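Local coordinates for protein sugar-binding transcriptional regulator, LacI family (Enterococcus faecalis, PDB 3CS3) that probably represses transcription by binding regulatory DNA, and probably senses a sugar effector through its periplasmic-binding-protein-like domain, at residues A[137-140]-A[141-144]; A[129-132]-A[133-137]. All coordinates share one frame; numbering follows the deposited sequence.

Contact 1: residues A[137-140]-A[141-144]; sequences LAVS and TREL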
loop_
_atom_site.group_PDB
_atom_site.type_symbol
_atom_site.label_atom_id
_atom_site.label_comp_id
_atom_site.label_asym_id
_atom_site.label_seq_id
_atom_site.Cartn_x
_atom_site.Cartn_y
_atom_site.Cartn_z
ATOM N N LEU A 137 -12.646 14.099 -16.235
ATOM C CA LEU A 137 -13.931 14.787 -16.244
ATOM C C LEU A 137 -14.213 15.495 -17.568
ATOM O O LEU A 137 -15.314 15.386 -18.095
ATOM C CB LEU A 137 -14.017 15.777 -15.083
ATOM C CG LEU A 137 -15.406 16.192 -14.617
ATOM C CD1 LEU A 137 -16.267 14.971 -14.348
ATOM C CD2 LEU A 137 -15.277 17.050 -13.370
ATOM N N ALA A 138 -13.214 16.192 -18.108
ATOM C CA ALA A 138 -13.367 16.952 -19.358
ATOM C C ALA A 138 -13.735 16.071 -20.543
ATOM O O ALA A 138 -14.476 16.487 -21.430
ATOM C CB ALA A 138 -12.102 17.740 -19.670
ATOM N N VAL A 139 -13.217 14.852 -20.541
ATOM C CA VAL A 139 -13.452 13.905 -21.620
ATOM C C VAL A 139 -14.756 13.121 -21.411
ATOM O O VAL A 139 -15.489 12.864 -22.374
ATOM C CB VAL A 139 -12.201 13.006 -21.822
ATOM C CG1 VAL A 139 -12.556 11.616 -22.324
ATOM C CG2 VAL A 139 -11.250 13.690 -22.775
ATOM N N SER A 140 -15.041 12.774 -20.153
ATOM C CA SER A 140 -16.259 12.053 -19.781
ATOM C C SER A 140 -17.506 12.873 -20.086
ATOM O O SER A 140 -18.408 12.385 -20.762
ATOM C CB SER A 140 -16.248 11.684 -18.297
ATOM O OG SER A 140 -15.158 10.844 -17.987
ATOM N N THR A 141 -17.532 14.115 -19.594
ATOM C CA THR A 141 -18.656 15.034 -19.793
ATOM C C THR A 141 -18.876 15.381 -21.271
ATOM O O THR A 141 -20.020 15.423 -21.720
ATOM C CB THR A 141 -18.495 16.332 -18.976
ATOM O OG1 THR A 141 -17.276 16.983 -19.348
ATOM C CG2 THR A 141 -18.469 16.031 -17.483
ATOM N N ARG A 142 -17.788 15.603 -22.011
ATOM C CA ARG A 142 -17.846 15.860 -23.457
ATOM C C ARG A 142 -18.509 14.721 -24.240
ATOM O O ARG A 142 -19.384 14.965 -25.078
ATOM C CB ARG A 142 -16.446 16.144 -24.017
ATOM C CG ARG A 142 -16.360 16.251 -25.541
ATOM C CD ARG A 142 -14.919 16.375 -26.031
ATOM N NE ARG A 142 -14.195 15.101 -26.021
ATOM C CZ ARG A 142 -12.895 14.963 -26.294
ATOM N NH1 ARG A 142 -12.338 13.760 -26.259
ATOM N NH2 ARG A 142 -12.147 16.017 -26.597
ATOM N N GLU A 143 -18.106 13.483 -23.956
ATOM C CA GLU A 143 -18.657 12.323 -24.659
ATOM C C GLU A 143 -20.087 11.990 -24.241
ATOM O O GLU A 143 -20.872 11.515 -25.059
ATOM C CB GLU A 143 -17.760 11.097 -24.496
ATOM C CG GLU A 143 -16.389 11.208 -25.159
ATOM C CD GLU A 143 -16.450 11.245 -26.678
ATOM O OE1 GLU A 143 -17.255 10.493 -27.273
ATOM O OE2 GLU A 143 -15.679 12.021 -27.277
ATOM N N LEU A 144 -20.420 12.234 -22.976
ATOM C CA LEU A 144 -21.779 11.994 -22.489
ATOM C C LEU A 144 -22.763 12.993 -23.095
ATOM O O LEU A 144 -23.870 12.619 -23.480
ATOM C CB LEU A 144 -21.839 12.007 -20.956
ATOM C CG LEU A 144 -21.209 10.797 -20.251
ATOM C CD1 LEU A 144 -21.174 11.003 -18.753
ATOM C CD2 LEU A 144 -21.878 9.467 -20.599
#
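Leu137 meets Thr141 one turn further along helix 131-146, the connecting helix of a beta-alpha-beta unit between strands 121-125 and 151-155, and the meeting is both polar and apolar. Its carbonyl oxygen is gripped twice: Thr141 N bonds to Leu137 O at 3.0 Å in the usual helical way, while Thr141 OG1 donates to Leu137 O at 2.8 Å from the opposite face of the carbonyl plane. The threonine hydroxyl can do this because chi1 of 58° sets OG1 between its own backbone N and carbonyl carbon, folded back on the preceding turn. The same rotation leaves the methyl for the leucine, CD1 of Leu137 lying 4.0 Å from CG2 of Thr141; both side chains also touch Leu123 of the neighbouring strand 121-125. Ala138 offers its carbonyl to Arg142 N, but that bond is weak. Val139 accepts a regular bond from Glu143 N, and its side chain packs on helix 102-115. Arg142 bends at chi3 (77°), which brings the guanidinium alongside the valine, with Val139 CG2 over one of its faces and 3.7 Å from Arg142 NH1. Ser140, facing inward, turns its hydroxyl back to Arg136 O and receives Leu144 N at its carbonyl, with Leu144 CG resting 3.3 Å from Ser140 O.

Contact 2: residues A[129-132]-A[133-137]; sequences KGYD and SQERL. With GOL (glycerol), chain F.
Tyr131 and Glu135 pack against each other four residues apart on the first turn of helix 131-146, which begins after Gly130 at the N-cap. The glutamate CG sits over one face of the tyrosine ring, 3.8 Å from the centroid, in a CH-pi contact; the ring is swung there by chi1 of 168°, which puts CG opposite the backbone N. A bend at chi2 (-81°) then carries the Glu135 carboxylate along the same face, almost parallel to the ring at 7°. A water joins the two ends, donating to Glu135 OE1 and lying 3.3 Å from Tyr131 OH, while OE1 also has a salt bridge to Arg103. Gln134 stretches back along the helix start, its NE2 bonded to Glu128 O.

Asp132 and Arg136 extend side by side, with the CB of the aspartate over one guanidinium face. Asp132 OD2 lies 3.8 Å from Arg136 NH2, well out of the guanidinium plane, so this long salt bridge is one of charge alone. A glycerol, probably from the crystallisation liquor, spans the pair instead: its O3 donates to Asp132 OD2 at 2.7 Å, and its O2 receives Arg136 NH2 at 2.7 Å plus a weaker bond from NH1. Asn102 braces both residues. Asp213 and Asn185 also hold the glycerol; a polyol caught this way is consistent with the sugar-binding cleft between the two domains of LacI-family regulators.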
loop_
_atom_site.group_PDB
_atom_site.type_symbol
_atom_site.label_atom_id
_atom_site.label_comp_id
_atom_site.label_asym_id
_atom_site.label_seq_id
_atom_site.Cartn_x
_atom_site.Cartn_y
_atom_site.Cartn_z
ATOM N N LYS A 129 -9.165 19.970 -8.016
ATOM C CA LYS A 129 -7.957 20.717 -8.368
ATOM C C LYS A 129 -6.856 19.787 -8.919
ATOM O O LYS A 129 -5.885 20.248 -9.524
ATOM C CB LYS A 129 -7.498 21.625 -7.202
ATOM C CG LYS A 129 -6.214 21.246 -6.442
ATOM C CD LYS A 129 -5.828 22.362 -5.457
ATOM C CE LYS A 129 -4.353 22.776 -5.574
ATOM N NZ LYS A 129 -3.390 21.886 -4.853
ATOM N N GLY A 130 -7.042 18.479 -8.731
ATOM C CA GLY A 130 -6.132 17.459 -9.254
ATOM C C GLY A 130 -6.291 17.233 -10.746
ATOM O O GLY A 130 -7.395 16.970 -11.229
ATOM N N TYR A 131 -5.174 17.323 -11.463
ATOM C CA TYR A 131 -5.120 17.257 -12.930
ATOM C C TYR A 131 -5.747 16.009 -13.554
ATOM O O TYR A 131 -6.426 16.108 -14.577
ATOM C CB TYR A 131 -3.665 17.410 -13.385
ATOM C CG TYR A 131 -3.374 17.085 -14.834
ATOM C CD1 TYR A 131 -3.574 18.037 -15.831
ATOM C CD2 TYR A 131 -2.862 15.839 -15.202
ATOM C CE1 TYR A 131 -3.301 17.753 -17.159
ATOM C CE2 TYR A 131 -2.588 15.543 -16.531
ATOM C CZ TYR A 131 -2.806 16.507 -17.504
ATOM O OH TYR A 131 -2.538 16.228 -18.823
ATOM N N ASP A 132 -5.509 14.848 -12.941
ATOM C CA ASP A 132 -5.956 13.561 -13.478
ATOM C C ASP A 132 -7.467 13.454 -13.527
ATOM O O ASP A 132 -8.023 12.915 -14.484
ATOM C CB ASP A 132 -5.401 12.397 -12.651
ATOM C CG ASP A 132 -3.973 12.023 -13.029
ATOM O OD1 ASP A 132 -3.370 12.666 -13.918
ATOM O OD2 ASP A 132 -3.457 11.062 -12.430
ATOM N N SER A 133 -8.113 13.967 -12.482
ATOM C CA SER A 133 -9.563 14.012 -12.395
ATOM C C SER A 133 -10.146 15.039 -13.374
ATOM O O SER A 133 -11.156 14.758 -14.016
ATOM C CB SER A 133 -9.998 14.311 -10.961
ATOM O OG SER A 133 -11.398 14.185 -10.825
ATOM N N GLN A 134 -9.495 16.205 -13.488
ATOM C CA GLN A 134 -9.870 17.261 -14.445
ATOM C C GLN A 134 -9.921 16.769 -15.889
ATOM O O GLN A 134 -10.897 17.010 -16.595
ATOM C CB GLN A 134 -8.890 18.429 -14.377
ATOM C CG GLN A 134 -9.006 19.311 -13.152
ATOM C CD GLN A 134 -7.895 20.347 -13.067
ATOM O OE1 GLN A 134 -6.917 20.307 -13.824
ATOM N NE2 GLN A 134 -8.036 21.281 -12.136
ATOM N N GLU A 135 -8.860 16.084 -16.312
ATOM C CA GLU A 135 -8.772 15.499 -17.648
ATOM C C GLU A 135 -9.816 14.419 -17.866
ATOM O O GLU A 135 -10.426 14.360 -18.932
ATOM C CB GLU A 135 -7.388 14.890 -17.868
ATOM C CG GLU A 135 -6.283 15.896 -17.933
ATOM C CD GLU A 135 -6.170 16.545 -19.291
ATOM O OE1 GLU A 135 -5.780 15.845 -20.253
ATOM O OE2 GLU A 135 -6.463 17.755 -19.389
ATOM N N ARG A 136 -9.999 13.565 -16.855
ATOM C CA ARG A 136 -10.972 12.479 -16.906
ATOM C C ARG A 136 -12.390 13.030 -16.986
ATOM O O ARG A 136 -13.212 12.512 -17.731
ATOM C CB ARG A 136 -10.824 11.545 -15.702
ATOM C CG ARG A 136 -9.769 10.465 -15.874
ATOM C CD ARG A 136 -9.381 9.816 -14.544
ATOM N NE ARG A 136 -7.974 9.413 -14.564
ATOM C CZ ARG A 136 -7.320 8.844 -13.555
ATOM N NH1 ARG A 136 -7.932 8.582 -12.404
ATOM N NH2 ARG A 136 -6.043 8.533 -13.703
ATOM N N LEU A 137 -12.646 14.099 -16.235
ATOM C CA LEU A 137 -13.931 14.787 -16.244
ATOM C C LEU A 137 -14.213 15.495 -17.568
ATOM O O LEU A 137 -15.314 15.386 -18.095
ATOM C CB LEU A 137 -14.017 15.777 -15.083
ATOM C CG LEU A 137 -15.406 16.192 -14.617
ATOM C CD1 LEU A 137 -16.267 14.971 -14.348
ATOM C CD2 LEU A 137 -15.277 17.050 -13.370
HETATM C C1 GOL F . -5.717 7.680 -9.165
HETATM O O1 GOL F . -5.708 6.672 -8.179
HETATM C C2 GOL F . -4.706 7.312 -10.248
HETATM O O2 GOL F . -5.348 7.118 -11.492
HETATM C C3 GOL F . -3.594 8.345 -10.341
HETATM O O3 GOL F . -4.115 9.653 -10.222
HETATM O O HOH W 1 -4.197 13.503 -19.542
#

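Both contacts belong to helix 131-146 and share Leu137, yet they mix buried and exposed residues in different settings. Contact 2, whose centre lies about 9 Å from the centre of the chain, holds the helix start, where charged and aromatic groups meet a glycerol, a water and residues from several loops. Contact 1, centred about 17 Å from the chain centre, is further along, where one side packs on strands 121-125 and 151-155, another on helix 102-115, and Arg142 and Ala138 are exposed. Its chemistry is accordingly plainer: main-chain helical bonds, one of them weak, a threonine hydroxyl turned onto the backbone and aliphatic packing. The two contact centres are about 11 Å apart.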